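Local coordinates for flagellar hook-associated protein (Burkholderia pseudomallei, PDB 4UT1), which probably serves as a structural component of the bacterial flagellum, forming part of the junction between the hook and the filament, at residues S93-L98 and L292-S297; A84-G89 and K213-A218. All coordinates share one frame; numbering follows the deposited sequence.

Contact 1. Residues S93-L98 and L292-S297; sequences STYYTL and LLAFRS
Thr94 opens the contact by setting its methyl CG2 against the backbone of Leu292, 3.6 Å from Leu292 N and close to Leu292 CG. Its hydroxyl turns back to Ser90 O in its own helix, so only the methyl serves the interface. The next residue, Tyr95, lays a ring face over the opposing backbone: Phe295 CA sits 3.5 Å above the ring plane, displaced toward the rim, and Ala294 CB lies 3.9 Å from Tyr95 CD2. With CG anti to the backbone N (chi1 -167°) the ring reaches across the helix pair, and the phenol oxygen and Thr299 OG1 share a hydrogen bond. Leu98 completes the row. Its CB stands almost exactly over the centre of the Phe295 ring, 3.4 Å from the centroid and 6° off the normal, a CH-pi contact, while Tyr95 CE1 meets that ring at its edge. Leu98 CD1 packs 3.5 Å from Phe295 CD2 and also reaches Leu292 CD2. No hydrogen bond crosses between 93-98 and 292-297. The segment axes approach to 8.4 Å at -41°, running in the same general direction: side-by-side apolar packing within the long alpha-helical bundle of FlgK.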
loop_
_atom_site.group_PDB
_atom_site.type_symbol
_atom_site.label_atom_id
_atom_site.label_comp_id
_atom_site.label_asym_id
_atom_site.label_seq_id
_atom_site.Cartn_x
_atom_site.Cartn_y
_atom_site.Cartn_z
ATOM N N SER A 93 -25.753 -8.070 7.087
ATOM C CA SER A 93 -26.316 -6.726 7.155
ATOM C C SER A 93 -25.337 -5.786 7.840
ATOM O O SER A 93 -25.230 -4.629 7.469
ATOM C CB SER A 93 -27.665 -6.714 7.884
ATOM O OG SER A 93 -27.507 -6.962 9.266
ATOM N N THR A 94 -24.633 -6.285 8.850
ATOM C CA THR A 94 -23.568 -5.514 9.489
ATOM C C THR A 94 -22.461 -5.172 8.476
ATOM O O THR A 94 -22.034 -4.023 8.380
ATOM C CB THR A 94 -22.962 -6.292 10.682
ATOM O OG1 THR A 94 -23.946 -6.384 11.720
ATOM C CG2 THR A 94 -21.738 -5.579 11.232
ATOM N N TYR A 95 -22.004 -6.179 7.733
ATOM C CA TYR A 95 -20.954 -5.995 6.727
ATOM C C TYR A 95 -21.449 -5.008 5.665
ATOM O O TYR A 95 -20.760 -4.035 5.342
ATOM C CB TYR A 95 -20.562 -7.345 6.110
ATOM C CG TYR A 95 -19.291 -7.369 5.270
ATOM C CD1 TYR A 95 -18.687 -6.194 4.834
ATOM C CD2 TYR A 95 -18.708 -8.579 4.901
ATOM C CE1 TYR A 95 -17.528 -6.226 4.055
ATOM C CE2 TYR A 95 -17.551 -8.619 4.130
ATOM C CZ TYR A 95 -16.968 -7.443 3.717
ATOM O OH TYR A 95 -15.824 -7.484 2.949
ATOM N N TYR A 96 -22.647 -5.244 5.138
ATOM C CA TYR A 96 -23.215 -4.331 4.140
ATOM C C TYR A 96 -23.221 -2.870 4.620
ATOM O O TYR A 96 -22.734 -1.973 3.919
ATOM C CB TYR A 96 -24.645 -4.730 3.748
ATOM C CG TYR A 96 -25.230 -3.706 2.805
ATOM C CD1 TYR A 96 -24.593 -3.422 1.603
ATOM C CD2 TYR A 96 -26.376 -2.994 3.118
ATOM C CE1 TYR A 96 -25.087 -2.474 0.736
ATOM C CE2 TYR A 96 -26.885 -2.034 2.241
ATOM C CZ TYR A 96 -26.230 -1.780 1.058
ATOM O OH TYR A 96 -26.717 -0.831 0.183
ATOM N N THR A 97 -23.775 -2.632 5.804
ATOM C CA THR A 97 -23.888 -1.276 6.327
ATOM C C THR A 97 -22.522 -0.586 6.345
ATOM O O THR A 97 -22.393 0.570 5.935
ATOM C CB THR A 97 -24.514 -1.265 7.740
ATOM O OG1 THR A 97 -25.863 -1.728 7.650
ATOM C CG2 THR A 97 -24.519 0.134 8.312
ATOM N N LEU A 98 -21.495 -1.317 6.766
ATOM C CA LEU A 98 -20.171 -0.734 6.901
ATOM C C LEU A 98 -19.534 -0.455 5.546
ATOM O O LEU A 98 -18.920 0.593 5.346
ATOM C CB LEU A 98 -19.267 -1.653 7.722
ATOM C CG LEU A 98 -19.598 -1.741 9.210
ATOM C CD1 LEU A 98 -18.812 -2.864 9.833
ATOM C CD2 LEU A 98 -19.288 -0.421 9.885
ATOM N N LEU A 292 -18.591 -7.371 11.516
ATOM C CA LEU A 292 -17.609 -6.339 11.844
ATOM C C LEU A 292 -16.222 -6.805 11.446
ATOM O O LEU A 292 -15.477 -6.078 10.789
ATOM C CB LEU A 292 -17.627 -6.012 13.337
ATOM C CG LEU A 292 -18.770 -5.127 13.839
ATOM C CD1 LEU A 292 -18.983 -5.339 15.330
ATOM C CD2 LEU A 292 -18.469 -3.662 13.558
ATOM N N LEU A 293 -15.881 -8.021 11.874
ATOM C CA LEU A 293 -14.572 -8.595 11.601
ATOM C C LEU A 293 -14.311 -8.809 10.110
ATOM O O LEU A 293 -13.228 -8.501 9.621
ATOM C CB LEU A 293 -14.417 -9.920 12.358
ATOM C CG LEU A 293 -14.472 -9.763 13.876
ATOM C CD1 LEU A 293 -14.476 -11.120 14.583
ATOM C CD2 LEU A 293 -13.323 -8.896 14.369
ATOM N N ALA A 294 -15.289 -9.347 9.386
ATOM C CA ALA A 294 -15.117 -9.561 7.943
ATOM C C ALA A 294 -14.914 -8.244 7.181
ATOM O O ALA A 294 -14.094 -8.168 6.263
ATOM C CB ALA A 294 -16.306 -10.314 7.374
ATOM N N PHE A 295 -15.671 -7.217 7.554
ATOM C CA PHE A 295 -15.513 -5.894 6.957
ATOM C C PHE A 295 -14.097 -5.383 7.174
ATOM O O PHE A 295 -13.454 -4.892 6.245
ATOM C CB PHE A 295 -16.533 -4.901 7.546
ATOM C CG PHE A 295 -16.246 -3.456 7.213
ATOM C CD1 PHE A 295 -16.457 -2.969 5.935
ATOM C CD2 PHE A 295 -15.767 -2.582 8.187
ATOM C CE1 PHE A 295 -16.194 -1.647 5.632
ATOM C CE2 PHE A 295 -15.498 -1.256 7.887
ATOM C CZ PHE A 295 -15.710 -0.789 6.603
ATOM N N ARG A 296 -13.605 -5.520 8.400
ATOM C CA ARG A 296 -12.270 -5.040 8.739
ATOM C C ARG A 296 -11.165 -5.735 7.931
ATOM O O ARG A 296 -10.343 -5.069 7.305
ATOM C CB ARG A 296 -12.003 -5.225 10.240
ATOM C CG ARG A 296 -10.748 -4.502 10.724
ATOM C CD ARG A 296 -10.653 -4.467 12.237
ATOM N NE ARG A 296 -10.442 -5.785 12.813
ATOM C CZ ARG A 296 -10.446 -6.033 14.119
ATOM N NH1 ARG A 296 -10.650 -5.044 14.973
ATOM N NH2 ARG A 296 -10.241 -7.269 14.567
ATOM N N SER A 297 -11.156 -7.064 7.939
ATOM C CA SER A 297 -10.059 -7.813 7.311
ATOM C C SER A 297 -10.189 -7.936 5.789
ATOM O O SER A 297 -9.183 -8.098 5.097
ATOM C CB SER A 297 -9.945 -9.218 7.926
ATOM O OG SER A 297 -11.122 -9.976 7.681
#

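Contact 2. Residues A84-G89 and K213-A218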
loop_
_atom_site.group_PDB
_atom_site.type_symbol
_atom_site.label_atom_id
_atom_site.label_comp_id
_atom_site.label_asym_id
_atom_site.label_seq_id
_atom_site.Cartn_x
_atom_site.Cartn_y
_atom_site.Cartn_z
ATOM N N ALA A 84 -28.746 -20.172 12.962
ATOM C CA ALA A 84 -27.700 -20.084 11.950
ATOM C C ALA A 84 -28.075 -19.080 10.866
ATOM O O ALA A 84 -27.249 -18.276 10.438
ATOM C CB ALA A 84 -27.436 -21.446 11.337
ATOM N N ALA A 85 -29.323 -19.136 10.421
ATOM C CA ALA A 85 -29.792 -18.229 9.380
ATOM C C ALA A 85 -29.769 -16.796 9.897
ATOM O O ALA A 85 -29.292 -15.883 9.221
ATOM C CB ALA A 85 -31.192 -18.622 8.921
ATOM N N GLN A 86 -30.291 -16.605 11.104
ATOM C CA GLN A 86 -30.305 -15.289 11.717
ATOM C C GLN A 86 -28.890 -14.726 11.840
ATOM O O GLN A 86 -28.658 -13.555 11.531
ATOM C CB GLN A 86 -30.975 -15.335 13.098
ATOM C CG GLN A 86 -30.898 -14.007 13.841
ATOM C CD GLN A 86 -31.754 -12.929 13.205
ATOM O OE1 GLN A 86 -31.253 -12.052 12.489
ATOM N NE2 GLN A 86 -33.053 -12.988 13.458
ATOM N N THR A 87 -27.942 -15.553 12.281
ATOM C CA THR A 87 -26.595 -15.055 12.528
ATOM C C THR A 87 -25.874 -14.712 11.215
ATOM O O THR A 87 -25.081 -13.773 11.179
ATOM C CB THR A 87 -25.746 -16.054 13.358
ATOM O OG1 THR A 87 -24.722 -15.331 14.058
ATOM C CG2 THR A 87 -25.101 -17.113 12.474
ATOM N N GLN A 88 -26.170 -15.451 10.145
ATOM C CA GLN A 88 -25.658 -15.111 8.813
ATOM C C GLN A 88 -26.268 -13.800 8.318
ATOM O O GLN A 88 -25.590 -12.985 7.692
ATOM C CB GLN A 88 -25.948 -16.241 7.815
ATOM C CG GLN A 88 -25.594 -15.931 6.344
ATOM C CD GLN A 88 -24.105 -15.713 6.095
ATOM O OE1 GLN A 88 -23.309 -15.618 7.033
ATOM N NE2 GLN A 88 -23.721 -15.631 4.816
ATOM N N GLY A 89 -27.545 -13.590 8.612
ATOM C CA GLY A 89 -28.234 -12.393 8.172
ATOM C C GLY A 89 -27.701 -11.156 8.869
ATOM O O GLY A 89 -27.505 -10.115 8.242
ATOM N N LYS A 213 -31.781 -12.921 20.320
ATOM C CA LYS A 213 -31.012 -11.694 20.433
ATOM C C LYS A 213 -29.516 -11.989 20.363
ATOM O O LYS A 213 -28.784 -11.321 19.642
ATOM C CB LYS A 213 -31.353 -10.958 21.732
ATOM C CG LYS A 213 -32.843 -10.624 21.901
ATOM C CD LYS A 213 -33.440 -9.935 20.678
ATOM C CE LYS A 213 -32.942 -8.508 20.517
ATOM N NZ LYS A 213 -33.709 -7.768 19.466
ATOM N N LEU A 214 -29.071 -13.005 21.096
ATOM C CA LEU A 214 -27.660 -13.390 21.091
ATOM C C LEU A 214 -27.121 -13.762 19.693
ATOM O O LEU A 214 -26.015 -13.363 19.317
ATOM C CB LEU A 214 -27.449 -14.557 22.071
ATOM C CG LEU A 214 -26.055 -15.195 22.101
ATOM C CD1 LEU A 214 -24.979 -14.165 22.433
ATOM C CD2 LEU A 214 -26.024 -16.341 23.109
ATOM N N SER A 215 -27.896 -14.518 18.919
ATOM C CA SER A 215 -27.428 -14.967 17.613
ATOM C C SER A 215 -27.292 -13.803 16.626
ATOM O O SER A 215 -26.599 -13.922 15.619
ATOM C CB SER A 215 -28.364 -16.036 17.042
ATOM O OG SER A 215 -29.650 -15.503 16.776
ATOM N N GLN A 216 -27.949 -12.683 16.908
ATOM C CA GLN A 216 -27.782 -11.489 16.080
ATOM C C GLN A 216 -26.437 -10.814 16.362
ATOM O O GLN A 216 -25.966 -9.977 15.581
ATOM C CB GLN A 216 -28.931 -10.500 16.314
ATOM C CG GLN A 216 -30.296 -11.021 15.894
ATOM C CD GLN A 216 -31.418 -10.108 16.354
ATOM O OE1 GLN A 216 -31.201 -8.927 16.605
ATOM N NE2 GLN A 216 -32.617 -10.655 16.479
ATOM N N LEU A 217 -25.809 -11.189 17.472
ATOM C CA LEU A 217 -24.548 -10.580 17.862
ATOM C C LEU A 217 -23.362 -11.476 17.525
ATOM O O LEU A 217 -22.258 -10.988 17.239
ATOM C CB LEU A 217 -24.550 -10.249 19.354
ATOM C CG LEU A 217 -25.712 -9.376 19.845
ATOM C CD1 LEU A 217 -25.741 -9.391 21.370
ATOM C CD2 LEU A 217 -25.620 -7.947 19.304
ATOM N N ALA A 218 -23.586 -12.784 17.545
ATOM C CA ALA A 218 -22.515 -13.735 17.287
ATOM C C ALA A 218 -23.078 -15.077 16.869
ATOM O O ALA A 218 -24.198 -15.429 17.225
ATOM C CB ALA A 218 -21.624 -13.901 18.525
#
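Thr87 and Ser215 make the polar link of this contact, and they use different parts of themselves: the threonine offers its hydroxyl, the serine its backbone carbonyl. Thr87 OG1 donates to Ser215 O over 2.8 Å, approaching in the carbonyl plane with a C=O...donor angle of 151°. The hydroxyl is placed for this by a chi1 of -155°, which turns OG1 opposite the backbone N. Thr87 CA lies 3.3 Å from the same Ser215 O, adding a CA-H...O contact, and Ala218 O stands 3.2 Å from Thr87 OG1, so two carbonyls of the turn face one hydroxyl.

Beside this link, Gln86 packs through the aliphatic part of its side chain. Its CG comes 3.5 Å from Ser215 OG, whose hydroxyl is hydrogen-bonded to Ser212 O in its own helix. The Gln86 chain then bends about its CB-CG bond, bringing its amide alongside Gln216, where Gln86 CD is 3.6 Å from Gln216 CG. The two glutamines slant across one another with their amide planes 49° apart, and the amide nitrogens, Gln86 NE2 and Gln216 NE2, remain 3.8 Å from each other. This is van der Waals packing of amide against methylene, with no hydrogen bond joining the two side chains.

Leu217 faces the other way, onto helix 134-193, while Val622 of helix 593-630 also touches Gln86. Helix 80-106 thus meets the turn that leads from helix 201-215 into the strand starting at residue 220. The chemistry is that of a mixed seam: a single threonine hydroxyl engages the carbonyl of Ser215, in the region where helix 201-215 runs into a turn, and the neighbouring glutamine methylenes supply close but undirected packing.

How the contacts relate
Helix 80-106, near the N terminus of the modelled chain, supplies the first segment of both contacts: 84-89 for contact 2, then 93-98 for contact 1. The chain continues through helices 113-129 and 134-193 before helix 201-215 returns to 84-89, closing the shorter loop at contact 2. It next builds the antiparallel sheet of strands 220-225 to 277-278, and helix 287-322 then comes back to 93-98, closing the longer loop at contact 1. The two closures cross, because their segments alternate in sequence. The centres of contacts 1 and 2 lie about 14 Å apart, and neighbouring portions of helix 80-106 are held to the turn after helix 201-215 and to helix 287-322.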